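Local coordinates for putative cobalamin synthesis related protein (Corynebacterium diphtheriae, PDB 2NPN), which probably acts as an S-adenosylmethionine-dependent methyltransferase of cobalamin biosynthesis, a precorrin-6A synthase (deacetylating), at residues A[93-98]-A[103-108]; A[124-127]-A[131-134]. All coordinates share one frame; numbering follows the deposited sequence. Where two conformers were deposited one is given.

Contact 1 of 2, residues A[93-98]-A[103-108]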
# COMPACT_ATOMS: atom_id res chain seq x y z
N SER A 93 13.54 20.97 2.81
CA SER A 93 14.91 21.33 2.45
C SER A 93 15.42 20.47 1.30
O SER A 93 16.05 20.98 0.37
CB SER A 93 15.84 21.17 3.66
OG SER A 93 15.38 21.95 4.75
N THR A 94 15.12 19.18 1.35
CA THR A 94 15.56 18.24 0.33
C THR A 94 14.94 18.60 -1.02
O THR A 94 15.63 18.60 -2.06
CB THR A 94 15.23 16.79 0.70
OG1 THR A 94 15.97 16.44 1.89
CG2 THR A 94 15.66 15.83 -0.39
N ILE A 95 13.65 18.93 -1.00
CA ILE A 95 12.93 19.30 -2.22
C ILE A 95 13.52 20.56 -2.85
O ILE A 95 13.80 20.62 -4.04
CB ILE A 95 11.43 19.45 -1.94
CG1 ILE A 95 10.83 18.06 -1.65
CG2 ILE A 95 10.68 20.09 -3.13
CD1 ILE A 95 9.39 18.10 -1.12
N ARG A 96 13.74 21.57 -2.02
CA ARG A 96 14.29 22.84 -2.53
C ARG A 96 15.71 22.69 -3.03
O ARG A 96 16.11 23.39 -3.97
CB ARG A 96 14.19 23.92 -1.46
CG ARG A 96 12.76 24.28 -1.07
CD ARG A 96 12.76 25.43 -0.13
NE ARG A 96 11.42 25.97 0.12
CZ ARG A 96 10.79 25.96 1.30
NH1 ARG A 96 11.34 25.43 2.38
NH2 ARG A 96 9.59 26.50 1.38
N GLU A 97 16.49 21.80 -2.42
CA GLU A 97 17.90 21.57 -2.84
C GLU A 97 17.96 20.80 -4.15
O GLU A 97 18.82 21.10 -4.98
CB GLU A 97 18.69 20.75 -1.82
CG GLU A 97 18.98 21.49 -0.54
CD GLU A 97 19.26 20.57 0.66
OE1 GLU A 97 19.11 19.33 0.57
OE2 GLU A 97 19.64 21.12 1.73
N ARG A 98 17.07 19.83 -4.33
CA ARG A 98 17.21 18.86 -5.43
C ARG A 98 16.35 19.16 -6.62
O ARG A 98 16.41 18.43 -7.62
CB ARG A 98 16.95 17.42 -4.95
CG ARG A 98 17.95 16.88 -4.01
CD ARG A 98 17.61 15.46 -3.63
NE ARG A 98 18.64 14.91 -2.77
CZ ARG A 98 18.91 13.62 -2.62
NH1 ARG A 98 18.22 12.68 -3.24
NH2 ARG A 98 19.90 13.27 -1.79
N GLY A 103 10.56 23.01 -10.79
CA GLY A 103 10.88 21.59 -11.00
C GLY A 103 9.85 20.64 -10.45
O GLY A 103 8.81 21.07 -9.95
N ALA A 104 10.18 19.36 -10.53
CA ALA A 104 9.23 18.32 -10.13
C ALA A 104 9.92 17.30 -9.24
O ALA A 104 11.05 16.89 -9.50
CB ALA A 104 8.67 17.64 -11.33
N VAL A 105 9.22 16.92 -8.17
CA VAL A 105 9.63 15.82 -7.30
C VAL A 105 8.53 14.76 -7.31
O VAL A 105 7.35 15.11 -7.40
CB VAL A 105 9.92 16.30 -5.85
CG1 VAL A 105 8.79 17.01 -5.26
CG2 VAL A 105 10.39 15.16 -4.91
N ALA A 106 8.93 13.50 -7.26
CA ALA A 106 7.99 12.38 -7.17
C ALA A 106 8.14 11.70 -5.80
O ALA A 106 9.27 11.32 -5.42
CB ALA A 106 8.27 11.34 -8.29
N PHE A 107 7.01 11.49 -5.10
CA PHE A 107 6.96 10.62 -3.94
C PHE A 107 6.39 9.26 -4.37
O PHE A 107 5.35 9.23 -5.03
CB PHE A 107 6.05 11.17 -2.85
CG PHE A 107 6.63 12.30 -2.04
CD1 PHE A 107 7.02 12.08 -0.72
CD2 PHE A 107 6.75 13.55 -2.57
CE1 PHE A 107 7.51 13.09 0.06
CE2 PHE A 107 7.25 14.60 -1.80
CZ PHE A 107 7.64 14.37 -0.45
N LEU A 108 7.05 8.17 -3.99
CA LEU A 108 6.60 6.84 -4.38
C LEU A 108 5.76 6.26 -3.27
O LEU A 108 6.15 6.30 -2.08
CB LEU A 108 7.80 5.94 -4.67
CG LEU A 108 8.81 6.51 -5.66
CD1 LEU A 108 9.92 5.48 -5.86
CD2 LEU A 108 8.12 6.93 -6.93
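The ring of Phe-107 is met by Ile-95 at its rim, not over a face: CD1 of Ile-95 lies near the ring plane, astride the CE2–CZ edge, 4.2 Å from Phe-107 CE2. This is the packing of a beta-alpha-beta crossover, in which helix 78-98 lies against the parallel sheet and the chain then turns back through a short loop into strand 104-109. That strand is the central one of five, and its backbone pairs with Thr-4 and Tyr-6 on one flank and Ala-31 on the other. Val-105 and Phe-107, two residues apart, both reach the helix, and Ile-95 serves them with separate branches. Its CG1 branch runs out almost straight (chi2 170°), which carries CD1 to the ring, while CG2 turns to the valine. Both encounters are crossings at about a right angle, purely apolar and buried. Ile-5 and Val-33 of the adjacent strands touch both strand side chains, and Thr-119 and Ile-123 of helix 119-130 also contact Phe-107. The second branch completes the contact where Ile-95 CG2 approaches Val-105 CG1, again at 4.2 Å.

Contact 2 of 2, residues A[124-127]-A[131-134]; sequences EHMR and DLHA
Arg-127 reaches Ala-134 because its chain, nearly extended at chi2, bends at chi3 (-45°) and swings the guanidinium toward the start of strand 134-139. This holds for the modelled conformer, one of two, so its side-chain contacts are less certain. Met-126, present as selenomethionine, bends at both chi2 and chi3, so that its SE and CE both come to lie against CD2 of Leu-132. Met-126 meets the returning chain through apolar side-chain atoms alone, Arg-127 through both its aliphatic stem and its polar end. The guanidinium presents its edge, in plane, to the carbonyl of Ala-134; Arg-127 NH2 is 3.1 Å from Ala-134 O, but the N-H...O angle of 129° makes this a weak bond. The other terminal nitrogen, NH1, forms a salt bridge with Glu-124, 2.7 Å from its OE2, one turn back along the helix. In this conformer the guanidinium is anchored mainly by that salt bridge, with the weak bond through NH2 as a lesser tether. Nearer the helix, the arginine's aliphatic part runs alongside the returning backbone, its CG 3.4 Å from Leu-132 O and its CD 4.1 Å from Ala-134 CB. On the buried side, Met-126 SE lies 3.9 Å from Leu-132 CD2, and both side chains also touch Ile-95 of helix 78-98. Ile-5 of strand 3-9 meets Leu-132 and Ala-134 from the sheet. The turn itself is fixed by the backbone: Leu-132 N donates to a lone pair of Arg-127 O at 3.0 Å, in the carbonyl plane. Asp-131, just before the donor, has left-handed helical torsions, with phi 52°. A positive phi with this six-to-one hydrogen bond identifies the Schellman motif, here ending helix 119-130 and directing the chain into edge strand 134-139.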
# COMPACT_ATOMS: atom_id res chain seq x y z
N GLU A 124 0.85 17.36 2.83
CA GLU A 124 0.02 18.53 3.09
C GLU A 124 0.48 19.26 4.38
O GLU A 124 0.57 20.49 4.41
CB GLU A 124 -1.44 18.10 3.17
CG GLU A 124 -2.21 17.84 1.81
CD GLU A 124 -1.35 17.74 0.51
OE1 GLU A 124 -1.20 16.60 -0.03
OE2 GLU A 124 -0.90 18.81 -0.01
N HIS A 125 0.77 18.50 5.43
CA HIS A 125 1.28 19.05 6.68
C HIS A 125 2.59 19.78 6.42
O HIS A 125 2.78 20.90 6.88
CB HIS A 125 1.48 17.96 7.74
CG HIS A 125 1.96 18.48 9.06
ND1 HIS A 125 1.10 18.91 10.05
CD2 HIS A 125 3.21 18.66 9.54
CE1 HIS A 125 1.81 19.33 11.09
NE2 HIS A 125 3.09 19.19 10.80
N MSE A 126 3.48 19.10 5.70
CA MSE A 126 4.82 19.63 5.43
C MSE A 126 4.76 20.95 4.65
O MSE A 126 5.44 21.93 5.00
CB MSE A 126 5.64 18.58 4.67
CG MSE A 126 7.04 19.01 4.36
SE MSE A 126 7.14 19.91 2.63
CE MSE A 126 6.69 18.42 1.44
N ARG A 127 3.92 20.98 3.61
CA ARG A 127 3.76 22.19 2.81
C ARG A 127 3.31 23.37 3.66
O ARG A 127 3.80 24.49 3.50
CB ARG A 127 2.74 21.99 1.70
CG ARG A 127 3.25 21.27 0.47
CD ARG A 127 2.26 21.45 -0.68
NE ARG A 127 0.88 21.26 -0.24
CZ ARG A 127 -0.21 21.69 -0.88
NH1 ARG A 127 -1.41 21.43 -0.37
NH2 ARG A 127 -0.12 22.36 -2.02
N ASP A 131 5.99 26.23 4.43
CA ASP A 131 5.60 27.21 3.41
C ASP A 131 6.16 26.82 2.03
O ASP A 131 6.76 27.64 1.33
CB ASP A 131 6.04 28.62 3.84
CG ASP A 131 5.05 29.69 3.43
OD1 ASP A 131 3.89 29.35 3.11
OD2 ASP A 131 5.43 30.88 3.42
N LEU A 132 5.96 25.55 1.67
CA LEU A 132 6.41 25.02 0.38
C LEU A 132 5.29 25.12 -0.65
O LEU A 132 4.28 24.39 -0.58
CB LEU A 132 6.90 23.58 0.48
CG LEU A 132 7.59 23.03 -0.79
CD1 LEU A 132 9.06 23.43 -0.85
CD2 LEU A 132 7.43 21.52 -0.86
N HIS A 133 5.50 26.04 -1.59
CA HIS A 133 4.60 26.26 -2.70
C HIS A 133 4.76 25.14 -3.72
O HIS A 133 5.83 24.95 -4.30
CB HIS A 133 4.91 27.62 -3.33
CG HIS A 133 4.76 28.77 -2.38
ND1 HIS A 133 5.83 29.53 -1.96
CD2 HIS A 133 3.67 29.27 -1.75
CE1 HIS A 133 5.41 30.47 -1.14
NE2 HIS A 133 4.10 30.33 -0.98
N ALA A 134 3.69 24.39 -3.92
CA ALA A 134 3.71 23.28 -4.86
C ALA A 134 2.31 22.96 -5.37
O ALA A 134 1.32 23.18 -4.69
CB ALA A 134 4.30 22.06 -4.21

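In the fold
The two contacts, whose centres lie 12 Å apart, follow one another in the chain and share one apolar cluster between neighbouring helices and the parallel sheet. Ile-95 joins them: the CD1 used in contact 1 also lies 3.7 Å from Met-126 CE and 3.9 Å from Leu-132 CD2, both residues of contact 2. At the surface, Arg-96 of helix 78-98 ties that helix to the C-terminal end of helix 119-130, its NH2 bonding to Glu-130 O, while its NE packs 3.6 Å from Leu-132 CD1. Both contacts are remote from the annotated sites; even the Phe-107 side chain is about 12 Å from the bound S-adenosylmethionine.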